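Local coordinates for protein PTHB1 (Homo sapiens, PDB 4YD8) that forms part of the BBSome, a coat complex thought to sort specific membrane proteins to the primary cilium, and is represented here by its N-terminal seven-bladed beta-propeller, at residues His133-Phe147 and Ile156-Gln170. Residues are numbered along the deposited sequence; the frame is centred on the assembly and turned at random.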
ATOM      1  N   HIS A 133      -7.698   4.310  18.578  1.00 27.36           N
ATOM      2  CA  HIS A 133      -8.940   5.036  18.404  1.00 31.16           C
ATOM      3  C   HIS A 133     -10.065   4.043  18.192  1.00 29.06           C
ATOM      4  O   HIS A 133     -10.003   3.215  17.286  1.00 30.14           O
ATOM      5  CB  HIS A 133      -8.850   5.988  17.208  1.00 29.76           C
ATOM      6  CG  HIS A 133      -7.924   7.139  17.426  1.00 33.40           C
ATOM      7  ND1 HIS A 133      -8.206   8.165  18.308  1.00 33.28           N
ATOM      8  CD2 HIS A 133      -6.717   7.428  16.886  1.00 33.48           C
ATOM      9  CE1 HIS A 133      -7.211   9.033  18.295  1.00 42.62           C
ATOM     10  NE2 HIS A 133      -6.298   8.615  17.438  1.00 31.48           N
ATOM     11  N   ASN A 134     -11.105   4.132  19.007  1.00 30.22           N
ATOM     12  CA  ASN A 134     -12.273   3.307  18.769  1.00 33.88           C
ATOM     13  C   ASN A 134     -13.188   4.016  17.772  1.00 38.03           C
ATOM     14  O   ASN A 134     -13.569   5.167  17.982  1.00 37.67           O
ATOM     15  CB  ASN A 134     -12.981   2.997  20.094  1.00 41.32           C
ATOM     16  CG  ASN A 134     -12.116   2.143  21.017  1.00 52.88           C
ATOM     17  OD1 ASN A 134     -11.826   0.984  20.714  1.00 50.32           O
ATOM     18  ND2 ASN A 134     -11.678   2.721  22.135  1.00 57.79           N
ATOM     19  N   LEU A 135     -13.517   3.332  16.678  1.00 36.11           N
ATOM     20  CA  LEU A 135     -14.252   3.941  15.572  1.00 34.20           C
ATOM     21  C   LEU A 135     -15.752   3.874  15.806  1.00 39.78           C
ATOM     22  O   LEU A 135     -16.277   2.850  16.255  1.00 39.89           O
ATOM     23  CB  LEU A 135     -13.900   3.250  14.247  1.00 32.31           C
ATOM     24  CG  LEU A 135     -12.403   3.114  13.954  1.00 33.46           C
ATOM     25  CD1 LEU A 135     -12.176   2.503  12.582  1.00 31.74           C
ATOM     26  CD2 LEU A 135     -11.707   4.456  14.050  1.00 34.10           C
ATOM     27  N   GLN A 136     -16.445   4.963  15.495  1.00 42.04           N
ATOM     28  CA  GLN A 136     -17.887   5.013  15.701  1.00 46.83           C
ATOM     29  C   GLN A 136     -18.629   4.347  14.541  1.00 45.28           C
ATOM     30  O   GLN A 136     -19.837   4.127  14.610  1.00 44.31           O
ATOM     31  CB  GLN A 136     -18.349   6.463  15.875  1.00 53.20           C
ATOM     32  N   ARG A 137     -17.896   4.036  13.474  1.00 42.63           N
ATOM     33  CA  ARG A 137     -18.451   3.373  12.289  1.00 44.28           C
ATOM     34  C   ARG A 137     -17.501   2.293  11.795  1.00 40.20           C
ATOM     35  O   ARG A 137     -16.296   2.404  11.983  1.00 36.48           O
ATOM     36  CB  ARG A 137     -18.698   4.379  11.161  1.00 42.49           C
ATOM     37  CG  ARG A 137     -19.402   5.637  11.594  1.00 52.06           C
ATOM     38  CD  ARG A 137     -19.631   6.578  10.440  1.00 59.25           C
ATOM     39  NE  ARG A 137     -20.663   7.548  10.782  1.00 74.40           N
ATOM     40  CZ  ARG A 137     -21.965   7.303  10.698  1.00 80.49           C
ATOM     41  NH1 ARG A 137     -22.393   6.121  10.277  1.00 76.98           N
ATOM     42  NH2 ARG A 137     -22.838   8.240  11.034  1.00 89.38           N
ATOM     43  N   THR A 138     -18.039   1.256  11.157  1.00 35.61           N
ATOM     44  CA  THR A 138     -17.198   0.212  10.550  1.00 32.85           C
ATOM     45  C   THR A 138     -16.266   0.763   9.473  1.00 35.52           C
ATOM     46  O   THR A 138     -16.697   1.512   8.597  1.00 31.79           O
ATOM     47  CB  THR A 138     -18.063  -0.882   9.920  1.00 37.89           C
ATOM     48  OG1 THR A 138     -19.069  -0.262   9.112  1.00 41.42           O
ATOM     49  CG2 THR A 138     -18.751  -1.701  10.995  1.00 38.91           C
ATOM     50  N   ALA A 139     -14.994   0.363   9.519  1.00 29.75           N
ATOM     51  CA  ALA A 139     -13.996   0.892   8.588  1.00 28.02           C
ATOM     52  C   ALA A 139     -13.945   0.126   7.274  1.00 29.71           C
ATOM     53  O   ALA A 139     -14.237  -1.063   7.231  1.00 28.44           O
ATOM     54  CB  ALA A 139     -12.596   0.879   9.246  1.00 26.40           C
ATOM     55  N   CYS A 140     -13.562   0.819   6.203  1.00 26.02           N
ATOM     56  CA  CYS A 140     -13.234   0.152   4.954  1.00 25.52           C
ATOM     57  C   CYS A 140     -11.716   0.133   4.737  1.00 30.46           C
ATOM     58  O   CYS A 140     -11.095  -0.929   4.746  1.00 28.53           O
ATOM     59  CB  CYS A 140     -13.922   0.829   3.767  1.00 26.85           C
ATOM     60  SG  CYS A 140     -13.460   0.065   2.178  1.00 31.77           S
ATOM     61  N   ASN A 141     -11.137   1.316   4.549  1.00 23.49           N
ATOM     62  CA  ASN A 141      -9.712   1.446   4.212  1.00 22.46           C
ATOM     63  C   ASN A 141      -9.191   2.783   4.744  1.00 23.11           C
ATOM     64  O   ASN A 141      -9.945   3.545   5.339  1.00 26.11           O
ATOM     65  CB  ASN A 141      -9.482   1.309   2.691  1.00 22.05           C
ATOM     66  CG  ASN A 141     -10.359   2.255   1.852  1.00 26.57           C
ATOM     67  OD1 ASN A 141     -10.869   3.256   2.346  1.00 27.70           O
ATOM     68  ND2 ASN A 141     -10.515   1.934   0.558  1.00 24.38           N
HETATM   69  N   MSE A 142      -7.903   3.065   4.562  1.00 23.46           N
HETATM   70  CA  MSE A 142      -7.356   4.295   5.110  1.00 21.04           C
HETATM   71  C   MSE A 142      -6.247   4.823   4.229  1.00 23.07           C
HETATM   72  O   MSE A 142      -5.737   4.103   3.364  1.00 23.48           O
HETATM   73  CB  MSE A 142      -6.808   4.075   6.524  1.00 23.54           C
HETATM   74  CG  MSE A 142      -5.689   3.046   6.595  1.00 24.46           C
HETATM   75 SE   MSE A 142      -4.965   3.048   8.446  1.00 28.37          SE
HETATM   76  CE  MSE A 142      -3.922   1.432   8.369  1.00 32.74           C
ATOM     77  N   THR A 143      -5.877   6.076   4.459  1.00 21.56           N
ATOM     78  CA  THR A 143      -4.684   6.650   3.842  1.00 21.87           C
ATOM     79  C   THR A 143      -4.057   7.583   4.882  1.00 22.82           C
ATOM     80  O   THR A 143      -4.608   7.771   5.967  1.00 21.73           O
ATOM     81  CB  THR A 143      -5.027   7.391   2.512  1.00 22.59           C
ATOM     82  OG1 THR A 143      -3.826   7.769   1.829  1.00 22.36           O
ATOM     83  CG2 THR A 143      -5.895   8.644   2.779  1.00 23.04           C
ATOM     84  N   TYR A 144      -2.903   8.154   4.574  1.00 23.44           N
ATOM     85  CA  TYR A 144      -2.213   8.978   5.553  1.00 21.58           C
ATOM     86  C   TYR A 144      -1.312   9.966   4.855  1.00 25.14           C
ATOM     87  O   TYR A 144      -0.992   9.806   3.677  1.00 22.44           O
ATOM     88  CB  TYR A 144      -1.381   8.118   6.519  1.00 19.87           C
ATOM     89  CG  TYR A 144      -0.234   7.388   5.841  1.00 20.63           C
ATOM     90  CD1 TYR A 144      -0.438   6.148   5.233  1.00 22.99           C
ATOM     91  CD2 TYR A 144       1.042   7.953   5.783  1.00 24.14           C
ATOM     92  CE1 TYR A 144       0.597   5.469   4.592  1.00 23.82           C
ATOM     93  CE2 TYR A 144       2.095   7.283   5.150  1.00 26.18           C
ATOM     94  CZ  TYR A 144       1.861   6.042   4.551  1.00 29.71           C
ATOM     95  OH  TYR A 144       2.886   5.365   3.922  1.00 28.07           O
ATOM     96  N   GLY A 145      -0.874  10.978   5.589  1.00 25.09           N
ATOM     97  CA  GLY A 145       0.039  11.943   5.014  1.00 24.55           C
ATOM     98  C   GLY A 145       0.003  13.232   5.790  1.00 25.07           C
ATOM     99  O   GLY A 145      -0.667  13.332   6.823  1.00 26.06           O
ATOM    100  N   SER A 146       0.731  14.224   5.299  1.00 24.75           N
ATOM    101  CA  SER A 146       0.869  15.500   5.993  0.50 28.65           C
ATOM    102  C   SER A 146      -0.287  16.433   5.656  1.00 26.98           C
ATOM    103  O   SER A 146      -0.066  17.499   5.081  1.00 29.14           O
ATOM    104  CB  SER A 146       2.201  16.157   5.622  0.50 32.68           C
ATOM    105  OG  SER A 146       2.390  16.203   4.214  0.50 31.18           O
ATOM    106  N   PHE A 147      -1.504  16.016   6.002  1.00 27.54           N
ATOM    107  CA  PHE A 147      -2.724  16.773   5.673  1.00 28.41           C
ATOM    108  C   PHE A 147      -2.560  18.219   6.099  1.00 27.11           C
ATOM    109  O   PHE A 147      -2.122  18.490   7.209  1.00 27.70           O
ATOM    110  CB  PHE A 147      -3.972  16.216   6.373  1.00 28.58           C
ATOM    111  CG  PHE A 147      -4.203  14.741   6.198  1.00 25.39           C
ATOM    112  CD1 PHE A 147      -3.600  14.015   5.178  1.00 24.05           C
ATOM    113  CD2 PHE A 147      -5.050  14.076   7.073  1.00 28.06           C
ATOM    114  CE1 PHE A 147      -3.829  12.656   5.041  1.00 25.05           C
ATOM    115  CE2 PHE A 147      -5.288  12.712   6.939  1.00 24.98           C
ATOM    116  CZ  PHE A 147      -4.675  12.003   5.918  1.00 25.98           C
ATOM    117  N   ILE A 156      -3.984  10.515   9.710  1.00 23.05           N
ATOM    118  CA  ILE A 156      -4.606   9.332   9.135  1.00 21.64           C
ATOM    119  C   ILE A 156      -6.059   9.655   8.804  1.00 25.43           C
ATOM    120  O   ILE A 156      -6.734  10.356   9.561  1.00 25.05           O
ATOM    121  CB  ILE A 156      -4.523   8.124  10.099  1.00 25.08           C
ATOM    122  CG1 ILE A 156      -3.084   7.571  10.148  1.00 23.35           C
ATOM    123  CG2 ILE A 156      -5.494   7.003   9.708  1.00 26.31           C
ATOM    124  CD1 ILE A 156      -2.861   6.621  11.299  1.00 24.57           C
ATOM    125  N   CYS A 157      -6.506   9.187   7.648  1.00 23.08           N
ATOM    126  CA  CYS A 157      -7.903   9.341   7.242  1.00 22.60           C
ATOM    127  C   CYS A 157      -8.460   7.964   6.956  1.00 24.67           C
ATOM    128  O   CYS A 157      -7.913   7.222   6.133  1.00 25.87           O
ATOM    129  CB  CYS A 157      -8.025  10.224   6.008  1.00 22.64           C
ATOM    130  SG  CYS A 157      -9.743  10.294   5.374  1.00 28.81           S
ATOM    131  N   ILE A 158      -9.537   7.611   7.647  1.00 25.73           N
ATOM    132  CA  ILE A 158     -10.168   6.312   7.472  1.00 23.37           C
ATOM    133  C   ILE A 158     -11.516   6.506   6.777  1.00 24.31           C
ATOM    134  O   ILE A 158     -12.319   7.324   7.214  1.00 28.43           O
ATOM    135  CB  ILE A 158     -10.384   5.599   8.834  1.00 29.00           C
ATOM    136  CG1 ILE A 158      -9.046   5.317   9.541  1.00 27.05           C
ATOM    137  CG2 ILE A 158     -11.174   4.302   8.660  1.00 24.87           C
ATOM    138  CD1 ILE A 158      -9.246   4.909  11.005  1.00 30.02           C
ATOM    139  N   GLN A 159     -11.745   5.773   5.693  1.00 25.96           N
ATOM    140  CA  GLN A 159     -13.055   5.756   5.058  1.00 24.65           C
ATOM    141  C   GLN A 159     -13.920   4.666   5.681  1.00 27.21           C
ATOM    142  O   GLN A 159     -13.510   3.500   5.720  1.00 27.93           O
ATOM    143  CB  GLN A 159     -12.926   5.525   3.544  1.00 24.11           C
ATOM    144  CG  GLN A 159     -14.308   5.494   2.838  1.00 25.01           C
ATOM    145  CD  GLN A 159     -14.197   5.240   1.345  1.00 28.86           C
ATOM    146  OE1 GLN A 159     -15.062   5.647   0.572  1.00 30.78           O
ATOM    147  NE2 GLN A 159     -13.132   4.551   0.932  1.00 24.47           N
ATOM    148  N   SER A 160     -15.121   5.030   6.155  1.00 26.78           N
ATOM    149  CA  SER A 160     -16.023   4.042   6.719  1.00 27.91           C
ATOM    150  C   SER A 160     -16.741   3.287   5.607  1.00 28.46           C
ATOM    151  O   SER A 160     -16.757   3.732   4.460  1.00 29.84           O
ATOM    152  CB  SER A 160     -17.055   4.706   7.641  1.00 29.34           C
ATOM    153  OG  SER A 160     -17.979   5.467   6.882  1.00 31.91           O
HETATM  154  N   MSE A 161     -17.350   2.155   5.945  1.00 31.98           N
HETATM  155  CA  MSE A 161     -18.112   1.393   4.960  1.00 35.87           C
HETATM  156  C   MSE A 161     -19.251   2.228   4.377  1.00 34.27           C
HETATM  157  O   MSE A 161     -19.601   2.046   3.218  1.00 35.43           O
HETATM  158  CB  MSE A 161     -18.676   0.099   5.566  1.00 34.86           C
HETATM  159  CG  MSE A 161     -17.599  -0.937   5.918  1.00 35.55           C
HETATM  160 SE   MSE A 161     -16.662  -1.626   4.332  1.00 37.46          SE
HETATM  161  CE  MSE A 161     -18.185  -1.971   3.165  1.00 52.39           C
ATOM    162  N   ASP A 162     -19.805   3.157   5.160  1.00 34.63           N
ATOM    163  CA  ASP A 162     -20.930   3.949   4.662  1.00 37.59           C
ATOM    164  C   ASP A 162     -20.493   5.341   4.187  1.00 39.13           C
ATOM    165  O   ASP A 162     -21.320   6.215   3.962  1.00 37.23           O
ATOM    166  CB  ASP A 162     -22.065   4.041   5.715  1.00 39.14           C
ATOM    167  CG  ASP A 162     -21.699   4.861   6.959  1.00 42.60           C
ATOM    168  OD1 ASP A 162     -20.515   5.155   7.214  1.00 38.00           O
ATOM    169  OD2 ASP A 162     -22.635   5.210   7.710  1.00 44.73           O
ATOM    170  N   GLY A 163     -19.193   5.529   3.995  1.00 38.09           N
ATOM    171  CA  GLY A 163     -18.708   6.676   3.248  1.00 35.10           C
ATOM    172  C   GLY A 163     -18.382   7.951   3.997  1.00 39.73           C
ATOM    173  O   GLY A 163     -18.421   9.036   3.423  1.00 39.24           O
HETATM  174  N   MSE A 164     -18.066   7.828   5.279  1.00 29.59           N
HETATM  175  CA  MSE A 164     -17.549   8.963   6.023  1.00 29.60           C
HETATM  176  C   MSE A 164     -16.035   8.922   5.981  1.00 28.06           C
HETATM  177  O   MSE A 164     -15.450   7.866   6.186  1.00 32.54           O
HETATM  178  CB  MSE A 164     -18.029   8.954   7.475  1.00 32.77           C
HETATM  179  CG  MSE A 164     -17.413  10.050   8.308  1.00 37.55           C
HETATM  180 SE   MSE A 164     -18.178  10.145  10.089  1.00 39.72          SE
HETATM  181  CE  MSE A 164     -19.582  11.425   9.698  1.00 46.83           C
ATOM    182  N   LEU A 165     -15.418  10.065   5.693  1.00 28.79           N
ATOM    183  CA  LEU A 165     -13.974  10.209   5.870  1.00 27.70           C
ATOM    184  C   LEU A 165     -13.727  10.703   7.284  1.00 31.60           C
ATOM    185  O   LEU A 165     -14.223  11.765   7.675  1.00 35.08           O
ATOM    186  CB  LEU A 165     -13.374  11.171   4.848  1.00 27.49           C
ATOM    187  CG  LEU A 165     -13.511  10.800   3.368  1.00 31.64           C
ATOM    188  CD1 LEU A 165     -12.684  11.771   2.540  1.00 32.62           C
ATOM    189  CD2 LEU A 165     -13.068   9.361   3.110  1.00 27.81           C
HETATM  190  N   MSE A 166     -12.980   9.908   8.045  1.00 30.18           N
HETATM  191  CA  MSE A 166     -12.702  10.162   9.447  1.00 30.34           C
HETATM  192  C   MSE A 166     -11.221  10.478   9.610  1.00 28.74           C
HETATM  193  O   MSE A 166     -10.360   9.641   9.330  1.00 27.07           O
HETATM  194  CB  MSE A 166     -13.123   8.949  10.298  1.00 29.97           C
HETATM  195  CG  MSE A 166     -14.600   8.518  10.070  1.00 38.72           C
HETATM  196 SE   MSE A 166     -15.197   6.968  11.132  1.00 38.10          SE
HETATM  197  CE  MSE A 166     -14.232   5.547  10.139  1.00 33.54           C
ATOM    198  N   VAL A 167     -10.937  11.706  10.030  1.00 28.21           N
ATOM    199  CA  VAL A 167      -9.575  12.211  10.078  1.00 28.36           C
ATOM    200  C   VAL A 167      -9.079  12.225  11.509  1.00 31.40           C
ATOM    201  O   VAL A 167      -9.754  12.732  12.412  1.00 31.19           O
ATOM    202  CB  VAL A 167      -9.479  13.626   9.470  1.00 33.14           C
ATOM    203  CG1 VAL A 167      -8.085  14.196   9.656  1.00 33.72           C
ATOM    204  CG2 VAL A 167      -9.865  13.601   7.992  1.00 32.92           C
ATOM    205  N   PHE A 168      -7.898  11.647  11.703  1.00 30.94           N
ATOM    206  CA  PHE A 168      -7.258  11.568  13.005  1.00 30.06           C
ATOM    207  C   PHE A 168      -5.928  12.301  12.984  1.00 31.62           C
ATOM    208  O   PHE A 168      -5.071  12.020  12.148  1.00 29.79           O
ATOM    209  CB  PHE A 168      -7.042  10.106  13.411  1.00 28.81           C
ATOM    210  CG  PHE A 168      -8.324   9.342  13.608  1.00 28.38           C
ATOM    211  CD1 PHE A 168      -8.973   8.757  12.529  1.00 30.62           C
ATOM    212  CD2 PHE A 168      -8.889   9.236  14.868  1.00 30.64           C
ATOM    213  CE1 PHE A 168     -10.168   8.075  12.710  1.00 32.64           C
ATOM    214  CE2 PHE A 168     -10.078   8.542  15.061  1.00 35.33           C
ATOM    215  CZ  PHE A 168     -10.716   7.961  13.976  1.00 35.00           C
ATOM    216  N   GLU A 169      -5.773  13.251  13.899  1.00 26.07           N
ATOM    217  CA  GLU A 169      -4.529  13.982  14.035  0.56 29.41           C
ATOM    218  C   GLU A 169      -3.687  13.255  15.079  1.00 30.71           C
ATOM    219  O   GLU A 169      -3.671  13.631  16.251  1.00 31.72           O
ATOM    220  CB  GLU A 169      -4.798  15.442  14.422  0.56 30.96           C
ATOM    221  CG  GLU A 169      -5.547  16.220  13.344  0.56 32.53           C
ATOM    222  CD  GLU A 169      -5.845  17.661  13.738  0.56 42.36           C
ATOM    223  OE1 GLU A 169      -5.716  18.000  14.933  0.56 51.53           O
ATOM    224  OE2 GLU A 169      -6.205  18.456  12.846  0.56 42.13           O
ATOM    225  N   GLN A 170      -3.033  12.185  14.635  1.00 27.71           N
ATOM    226  CA  GLN A 170      -2.245  11.314  15.500  1.00 24.37           C
ATOM    227  C   GLN A 170      -3.097  10.869  16.698  1.00 27.97           C
ATOM    228  O   GLN A 170      -4.103  10.190  16.498  1.00 28.93           O
ATOM    229  CB  GLN A 170      -0.940  12.022  15.896  1.00 28.54           C
ATOM    230  CG  GLN A 170      -0.134  12.381  14.616  1.00 28.99           C
ATOM    231  CD  GLN A 170       1.200  13.065  14.869  1.00 35.01           C
ATOM    232  OE1 GLN A 170       1.275  14.074  15.569  1.00 31.37           O
ATOM    233  NE2 GLN A 170       2.265  12.529  14.261  1.00 26.72           N
TER
HETATM  234  O   HOH W   1     -19.695   2.378   8.134  1.00 30.25           O
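Gln159 O accepts two backbone N-H groups at once, a short bond from Cys140 N (2.7 Å) and a weak one from Asn141 N. Two consecutive residues facing one define a classic beta bulge, which shifts the register of the antiparallel hairpin 139-145/156-160. The amides of Asn141 and Gln159 lie side by side, and Gln159 NE2 donates to Asn141 OD1 at 3.0 Å, with the acceptor in the Gln159 amide plane. An extended chain, CG anti to the backbone N (chi1 180°), carries the Gln159 amide out alongside that of Asn141; both amide nitrogens also donate to Gly186 O, a task suited to carboxamides.

Where strand 156-160 turns, Ser160 OG donates to Asp162 OD1 and accepts from Met164 N, a double role that a hydroxyl can fill. Asp162 OD2 forms a salt bridge with Arg137 NH1 (2.7 Å), while SE, the selenium of Met164 (built as selenomethionine), lies 3.7 Å from Arg137 NE.

Phe168 CD2 sits over the centre of one face of the His133 ring, 3.4 Å above the imidazole plane, with the two rings oblique at 40°. The imidazole edge supplies NE2 to Gln170 O in a nearly straight bond (2.9 Å, 165°), so histidine serves both apolar packing and a polar need. Leu135 turns its CD2 methyl to Phe168 CZ (3.6 Å) and also meets Ile158 CD1, tip to tip. Gly145, critical for protein stability, ends strand 139-145; at its backbone angles a CB would be jammed against Tyr144 O.

The hairpin begins one four-stranded blade of the seven-bladed propeller, with 164-169 and 172-178 completing it. Ala139, Met142 and Ile158 pack on Leu102 of the preceding blade, whose last strand, 127-134, contributes His133; Asn141, Thr143 and Gln159 touch Leu188 of the next.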